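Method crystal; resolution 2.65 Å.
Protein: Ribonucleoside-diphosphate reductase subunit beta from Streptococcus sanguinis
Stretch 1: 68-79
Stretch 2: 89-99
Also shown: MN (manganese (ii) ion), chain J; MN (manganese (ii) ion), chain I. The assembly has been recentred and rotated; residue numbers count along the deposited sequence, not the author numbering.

Stretch 1 (68-79) LQSESGVDALRK
Stretch 2, residues 89-99: VFNNIQFMESV

Two helices, one running from 68 through the high 70s and one through 89-99, pack almost antiparallel, with 157° between their N-to-C directions. Their axes approach to 7.9 Å. Both begin earlier in the chain, and the second continues beyond 99. The first widens into a pi-type turn at 69-73, where Gly73 N bonds Leu68 O at 3.0 Å and Val74 N bonds Gln69 O at 3.0 Å. The register sets Ser70 CA 4.9 Å from Glu97 CA, and Arg78 CA 6.4 Å from Phe90 CA. The contact buries 567 Å² in all.

Two knobs interlock. Val74 (chi1 t) points toward the second helix and fills a hollow among Phe90, Ile93, Gln94 and Glu97. Val74 CG1 lies 3.7 Å from Phe90 CD1, and Val74 CG2 lies 3.9 Å from Ile93 CG2. A short, branched side chain fits this hollow. In return, Gln94 (chi1 t, chi2 t, chi3 34°) reaches across into a hollow among Ser70, Val74, Asp75 and Arg78. Its CA-to-CB bond points sideways, but the extended chain brings the amide over. Gln94 NE2 donates to Ser70 O at 2.7 Å, and Arg78 NH2 donates to Gln94 OE1 at 2.7 Å. The amide thus uses both its donor and its acceptor in a buried site.

Phe90 (chi1 -82°, chi2 -61°) points toward the first helix, where its CA pairs with that of Arg78. Leu77 CB (chi1 m, chi2 t) sits over one face of the ring, 4.0 Å from Phe90 CE1. Arg78 (t, t, p, chi4 -99°) curls inward from a sideways start.

At the closest CA pair, Ser70 (chi1 p) is small, and its CB faces the second helix. Ser70 CB is 3.9 Å from Glu97 CB and 3.2 Å from Ser98 OG. Glu97 (m, m, chi3 7°) bridges the two manganese ions: Glu97 OE1 binds MN of chain J at 2.2 Å, and Glu97 OE2 binds MN of chain I at 2.1 Å.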

ATOM      1  N   LEU A  68       7.169  -9.343  -8.112  1.00 98.85           N
ATOM      2  CA  LEU A  68       6.099  -9.519  -9.096  1.00 99.36           C
ATOM      3  C   LEU A  68       4.741  -9.093  -8.541  1.00 98.15           C
ATOM      4  O   LEU A  68       3.952  -8.456  -9.241  1.00 98.20           O
ATOM      5  CB  LEU A  68       6.037 -10.984  -9.542  1.00 99.84           C
ATOM      6  CG  LEU A  68       4.910 -11.396 -10.493  1.00100.50           C
ATOM      7  CD1 LEU A  68       5.042 -10.682 -11.828  1.00102.59           C
ATOM      8  CD2 LEU A  68       4.910 -12.904 -10.686  1.00100.96           C
ATOM      9  N   GLN A  69       4.480  -9.451  -7.286  1.00 97.30           N
ATOM     10  CA  GLN A  69       3.199  -9.158  -6.643  1.00 96.49           C
ATOM     11  C   GLN A  69       3.036  -7.678  -6.292  1.00 96.19           C
ATOM     12  O   GLN A  69       1.978  -7.096  -6.535  1.00 97.49           O
ATOM     13  CB  GLN A  69       3.019 -10.016  -5.384  1.00 95.21           C
ATOM     14  CG  GLN A  69       2.754 -11.488  -5.658  1.00 95.81           C
ATOM     15  CD  GLN A  69       1.346 -11.754  -6.159  1.00 96.39           C
ATOM     16  OE1 GLN A  69       0.472 -12.170  -5.400  1.00 95.21           O
ATOM     17  NE2 GLN A  69       1.119 -11.509  -7.444  1.00 97.76           N
ATOM     18  N   SER A  70       4.080  -7.076  -5.727  1.00 95.00           N
ATOM     19  CA  SER A  70       4.015  -5.684  -5.271  1.00 93.89           C
ATOM     20  C   SER A  70       3.818  -4.681  -6.412  1.00 94.33           C
ATOM     21  O   SER A  70       3.071  -3.712  -6.272  1.00 93.02           O
ATOM     22  CB  SER A  70       5.273  -5.315  -4.475  1.00 93.53           C
ATOM     23  OG  SER A  70       6.439  -5.347  -5.281  1.00 94.10           O
ATOM     24  N   GLU A  71       4.482  -4.922  -7.538  1.00 95.49           N
ATOM     25  CA  GLU A  71       4.493  -3.969  -8.647  1.00 96.24           C
ATOM     26  C   GLU A  71       3.270  -4.115  -9.562  1.00 95.88           C
ATOM     27  O   GLU A  71       2.545  -3.142  -9.783  1.00 95.90           O
ATOM     28  CB  GLU A  71       5.795  -4.108  -9.446  1.00 97.90           C
ATOM     29  CG  GLU A  71       7.047  -3.813  -8.622  1.00 97.41           C
ATOM     30  CD  GLU A  71       8.344  -4.018  -9.387  1.00 98.42           C
ATOM     31  OE1 GLU A  71       8.297  -4.425 -10.567  1.00 99.59           O
ATOM     32  OE2 GLU A  71       9.422  -3.773  -8.801  1.00 97.99           O
ATOM     33  N   SER A  72       3.044  -5.325 -10.077  1.00 94.82           N
ATOM     34  CA  SER A  72       1.973  -5.577 -11.056  1.00 94.60           C
ATOM     35  C   SER A  72       0.861  -6.514 -10.573  1.00 92.91           C
ATOM     36  O   SER A  72      -0.266  -6.435 -11.062  1.00 91.98           O
ATOM     37  CB  SER A  72       2.569  -6.143 -12.351  1.00 96.16           C
ATOM     38  OG  SER A  72       3.002  -7.482 -12.181  1.00 94.98           O
ATOM     39  N   GLY A  73       1.178  -7.401  -9.631  1.00 92.21           N
ATOM     40  CA  GLY A  73       0.239  -8.434  -9.186  1.00 91.73           C
ATOM     41  C   GLY A  73      -1.024  -7.901  -8.531  1.00 90.92           C
ATOM     42  O   GLY A  73      -2.135  -8.220  -8.962  1.00 91.51           O
ATOM     43  N   VAL A  74      -0.855  -7.091  -7.489  1.00 89.39           N
ATOM     44  CA  VAL A  74      -1.992  -6.506  -6.773  1.00 88.04           C
ATOM     45  C   VAL A  74      -2.610  -5.367  -7.589  1.00 88.78           C
ATOM     46  O   VAL A  74      -3.801  -5.078  -7.457  1.00 88.89           O
ATOM     47  CB  VAL A  74      -1.589  -5.991  -5.372  1.00 87.00           C
ATOM     48  CG1 VAL A  74      -2.807  -5.457  -4.626  1.00 86.20           C
ATOM     49  CG2 VAL A  74      -0.918  -7.097  -4.563  1.00 86.21           C
ATOM     50  N   ASP A  75      -1.791  -4.726  -8.425  1.00 89.57           N
ATOM     51  CA  ASP A  75      -2.260  -3.700  -9.362  1.00 90.08           C
ATOM     52  C   ASP A  75      -3.355  -4.255 -10.278  1.00 90.89           C
ATOM     53  O   ASP A  75      -4.369  -3.595 -10.513  1.00 90.97           O
ATOM     54  CB  ASP A  75      -1.088  -3.173 -10.203  1.00 90.84           C
ATOM     55  CG  ASP A  75      -1.472  -1.992 -11.082  1.00 91.55           C
ATOM     56  OD1 ASP A  75      -2.069  -1.023 -10.565  1.00 90.90           O
ATOM     57  OD2 ASP A  75      -1.167  -2.029 -12.291  1.00 92.39           O
ATOM     58  N   ALA A  76      -3.139  -5.467 -10.785  1.00 91.26           N
ATOM     59  CA  ALA A  76      -4.122  -6.153 -11.620  1.00 92.05           C
ATOM     60  C   ALA A  76      -5.388  -6.500 -10.836  1.00 91.07           C
ATOM     61  O   ALA A  76      -6.502  -6.299 -11.322  1.00 91.22           O
ATOM     62  CB  ALA A  76      -3.515  -7.413 -12.218  1.00 92.86           C
ATOM     63  N   LEU A  77      -5.206  -7.016  -9.621  1.00 90.14           N
ATOM     64  CA  LEU A  77      -6.323  -7.405  -8.758  1.00 89.48           C
ATOM     65  C   LEU A  77      -7.191  -6.220  -8.323  1.00 89.32           C
ATOM     66  O   LEU A  77      -8.387  -6.383  -8.081  1.00 88.32           O
ATOM     67  CB  LEU A  77      -5.803  -8.141  -7.518  1.00 88.55           C
ATOM     68  CG  LEU A  77      -5.145  -9.502  -7.770  1.00 89.71           C
ATOM     69  CD1 LEU A  77      -4.311  -9.937  -6.572  1.00 88.93           C
ATOM     70  CD2 LEU A  77      -6.190 -10.557  -8.105  1.00 90.26           C
ATOM     71  N   ARG A  78      -6.586  -5.037  -8.224  1.00 90.39           N
ATOM     72  CA  ARG A  78      -7.295  -3.830  -7.782  1.00 91.25           C
ATOM     73  C   ARG A  78      -8.386  -3.375  -8.753  1.00 92.34           C
ATOM     74  O   ARG A  78      -9.462  -2.956  -8.323  1.00 92.41           O
ATOM     75  CB  ARG A  78      -6.303  -2.681  -7.541  1.00 92.43           C
ATOM     76  CG  ARG A  78      -6.933  -1.292  -7.472  1.00 93.81           C
ATOM     77  CD  ARG A  78      -6.034  -0.263  -6.799  1.00 94.01           C
ATOM     78  NE  ARG A  78      -4.626  -0.431  -7.158  1.00 95.19           N
ATOM     79  CZ  ARG A  78      -3.706  -1.044  -6.411  1.00 94.99           C
ATOM     80  NH1 ARG A  78      -4.004  -1.572  -5.226  1.00 93.42           N
ATOM     81  NH2 ARG A  78      -2.462  -1.130  -6.863  1.00 96.28           N
ATOM     82  N   LYS A  79      -8.110  -3.456 -10.052  1.00 93.83           N
ATOM     83  CA  LYS A  79      -9.048  -2.971 -11.072  1.00 95.03           C
ATOM     84  C   LYS A  79     -10.354  -3.772 -11.147  1.00 94.37           C
ATOM     85  O   LYS A  79     -11.326  -3.312 -11.745  1.00 95.51           O
ATOM     86  CB  LYS A  79      -8.373  -2.938 -12.449  1.00 97.07           C
ATOM     87  CG  LYS A  79      -7.283  -1.881 -12.571  1.00 97.33           C
ATOM     88  CD  LYS A  79      -6.504  -2.010 -13.872  1.00 99.21           C
ATOM     89  CE  LYS A  79      -7.323  -1.571 -15.075  1.00100.79           C
ATOM     90  NZ  LYS A  79      -6.545  -1.686 -16.338  1.00102.40           N
ATOM     91  N   VAL A  89      -8.166  -2.405   1.138  1.00 67.17           N
ATOM     92  CA  VAL A  89      -7.514  -3.634   1.597  1.00 66.11           C
ATOM     93  C   VAL A  89      -6.369  -4.010   0.652  1.00 66.84           C
ATOM     94  O   VAL A  89      -5.298  -4.403   1.107  1.00 66.15           O
ATOM     95  CB  VAL A  89      -8.507  -4.815   1.714  1.00 65.10           C
ATOM     96  CG1 VAL A  89      -7.780  -6.097   2.100  1.00 64.61           C
ATOM     97  CG2 VAL A  89      -9.594  -4.506   2.735  1.00 64.39           C
ATOM     98  N   PHE A  90      -6.594  -3.872  -0.654  1.00 68.29           N
ATOM     99  CA  PHE A  90      -5.566  -4.183  -1.655  1.00 69.04           C
ATOM    100  C   PHE A  90      -4.388  -3.211  -1.637  1.00 69.92           C
ATOM    101  O   PHE A  90      -3.272  -3.588  -1.998  1.00 70.15           O
ATOM    102  CB  PHE A  90      -6.167  -4.271  -3.065  1.00 69.64           C
ATOM    103  CG  PHE A  90      -6.794  -5.603  -3.369  1.00 69.20           C
ATOM    104  CD1 PHE A  90      -6.023  -6.757  -3.358  1.00 69.08           C
ATOM    105  CD2 PHE A  90      -8.145  -5.707  -3.667  1.00 69.07           C
ATOM    106  CE1 PHE A  90      -6.589  -7.989  -3.630  1.00 69.39           C
ATOM    107  CE2 PHE A  90      -8.716  -6.938  -3.941  1.00 69.01           C
ATOM    108  CZ  PHE A  90      -7.938  -8.081  -3.923  1.00 69.36           C
ATOM    109  N   ASN A  91      -4.630  -1.970  -1.221  1.00 70.92           N
ATOM    110  CA  ASN A  91      -3.540  -1.013  -1.021  1.00 72.02           C
ATOM    111  C   ASN A  91      -2.645  -1.473   0.121  1.00 71.53           C
ATOM    112  O   ASN A  91      -1.417  -1.434   0.012  1.00 71.86           O
ATOM    113  CB  ASN A  91      -4.078   0.391  -0.732  1.00 72.33           C
ATOM    114  CG  ASN A  91      -4.847   0.975  -1.902  1.00 73.80           C
ATOM    115  OD1 ASN A  91      -4.530   0.710  -3.064  1.00 74.78           O
ATOM    116  ND2 ASN A  91      -5.861   1.781  -1.600  1.00 73.86           N
ATOM    117  N   ASN A  92      -3.276  -1.915   1.208  1.00 70.73           N
ATOM    118  CA  ASN A  92      -2.569  -2.537   2.325  1.00 70.21           C
ATOM    119  C   ASN A  92      -1.855  -3.823   1.905  1.00 70.33           C
ATOM    120  O   ASN A  92      -0.712  -4.055   2.299  1.00 70.31           O
ATOM    121  CB  ASN A  92      -3.539  -2.839   3.474  1.00 69.22           C
ATOM    122  CG  ASN A  92      -2.922  -3.722   4.538  1.00 68.43           C
ATOM    123  OD1 ASN A  92      -3.203  -4.916   4.598  1.00 68.13           O
ATOM    124  ND2 ASN A  92      -2.057  -3.147   5.365  1.00 68.25           N
ATOM    125  N   ILE A  93      -2.533  -4.653   1.115  1.00 70.76           N
ATOM    126  CA  ILE A  93      -1.942  -5.894   0.611  1.00 70.81           C
ATOM    127  C   ILE A  93      -0.698  -5.588  -0.217  1.00 71.92           C
ATOM    128  O   ILE A  93       0.354  -6.184   0.002  1.00 71.12           O
ATOM    129  CB  ILE A  93      -2.938  -6.711  -0.244  1.00 70.94           C
ATOM    130  CG1 ILE A  93      -4.068  -7.261   0.634  1.00 69.78           C
ATOM    131  CG2 ILE A  93      -2.224  -7.862  -0.948  1.00 71.54           C
ATOM    132  CD1 ILE A  93      -5.293  -7.721  -0.128  1.00 70.00           C
ATOM    133  N   GLN A  94      -0.825  -4.650  -1.153  1.00 73.98           N
ATOM    134  CA  GLN A  94       0.270  -4.310  -2.064  1.00 76.22           C
ATOM    135  C   GLN A  94       1.496  -3.757  -1.340  1.00 76.16           C
ATOM    136  O   GLN A  94       2.631  -4.057  -1.722  1.00 76.46           O
ATOM    137  CB  GLN A  94      -0.192  -3.302  -3.114  1.00 78.20           C
ATOM    138  CG  GLN A  94       0.804  -3.128  -4.248  1.00 80.48           C
ATOM    139  CD  GLN A  94       0.289  -2.225  -5.347  1.00 82.48           C
ATOM    140  OE1 GLN A  94      -0.444  -1.270  -5.087  1.00 82.52           O
ATOM    141  NE2 GLN A  94       0.671  -2.522  -6.588  1.00 84.57           N
ATOM    142  N   PHE A  95       1.264  -2.942  -0.312  1.00 75.29           N
ATOM    143  CA  PHE A  95       2.354  -2.414   0.511  1.00 75.22           C
ATOM    144  C   PHE A  95       3.096  -3.536   1.238  1.00 74.60           C
ATOM    145  O   PHE A  95       4.327  -3.567   1.241  1.00 75.98           O
ATOM    146  CB  PHE A  95       1.834  -1.381   1.517  1.00 75.07           C
ATOM    147  CG  PHE A  95       2.762  -1.144   2.677  1.00 75.29           C
ATOM    148  CD1 PHE A  95       4.061  -0.698   2.469  1.00 75.91           C
ATOM    149  CD2 PHE A  95       2.336  -1.369   3.978  1.00 75.16           C
ATOM    150  CE1 PHE A  95       4.918  -0.489   3.537  1.00 76.15           C
ATOM    151  CE2 PHE A  95       3.185  -1.156   5.050  1.00 75.28           C
ATOM    152  CZ  PHE A  95       4.478  -0.715   4.830  1.00 75.59           C
ATOM    153  N   MET A  96       2.350  -4.455   1.846  1.00 73.14           N
ATOM    154  CA  MET A  96       2.956  -5.584   2.557  1.00 72.23           C
ATOM    155  C   MET A  96       3.720  -6.520   1.616  1.00 71.96           C
ATOM    156  O   MET A  96       4.690  -7.148   2.033  1.00 71.88           O
ATOM    157  CB  MET A  96       1.901  -6.369   3.350  1.00 71.40           C
ATOM    158  CG  MET A  96       1.311  -5.623   4.541  1.00 70.45           C
ATOM    159  SD  MET A  96       2.526  -4.860   5.638  1.00 70.26           S
ATOM    160  CE  MET A  96       3.591  -6.253   6.008  1.00 69.97           C
ATOM    161  N   GLU A  97       3.291  -6.605   0.358  1.00 72.18           N
ATOM    162  CA  GLU A  97       4.019  -7.389  -0.645  1.00 72.86           C
ATOM    163  C   GLU A  97       5.396  -6.778  -0.930  1.00 73.65           C
ATOM    164  O   GLU A  97       6.349  -7.502  -1.219  1.00 74.04           O
ATOM    165  CB  GLU A  97       3.217  -7.514  -1.949  1.00 73.23           C
ATOM    166  CG  GLU A  97       1.876  -8.236  -1.827  1.00 72.75           C
ATOM    167  CD  GLU A  97       1.993  -9.731  -1.580  1.00 72.79           C
ATOM    168  OE1 GLU A  97       3.115 -10.232  -1.357  1.00 73.40           O
ATOM    169  OE2 GLU A  97       0.946 -10.415  -1.603  1.00 72.27           O
ATOM    170  N   SER A  98       5.495  -5.451  -0.846  1.00 74.35           N
ATOM    171  CA  SER A  98       6.785  -4.757  -0.970  1.00 75.63           C
ATOM    172  C   SER A  98       7.670  -4.985   0.258  1.00 75.45           C
ATOM    173  O   SER A  98       8.892  -5.077   0.132  1.00 76.64           O
ATOM    174  CB  SER A  98       6.594  -3.251  -1.205  1.00 75.77           C
ATOM    175  OG  SER A  98       6.432  -2.960  -2.583  1.00 76.63           O
ATOM    176  N   VAL A  99       7.052  -5.064   1.436  1.00 74.80           N
ATOM    177  CA  VAL A  99       7.781  -5.359   2.672  1.00 74.55           C
ATOM    178  C   VAL A  99       8.363  -6.769   2.606  1.00 75.12           C
ATOM    179  O   VAL A  99       9.491  -6.999   3.046  1.00 75.13           O
ATOM    180  CB  VAL A  99       6.884  -5.222   3.925  1.00 73.62           C
ATOM    181  CG1 VAL A  99       7.619  -5.685   5.178  1.00 73.42           C
ATOM    182  CG2 VAL A  99       6.420  -3.782   4.095  1.00 73.89           C
TER
HETATM  183 MN    MN J 402       4.098 -12.110  -0.706  1.00 91.37          MN
HETATM  184 MN    MN I 401      -0.574 -11.927  -1.436  1.00 72.78          MN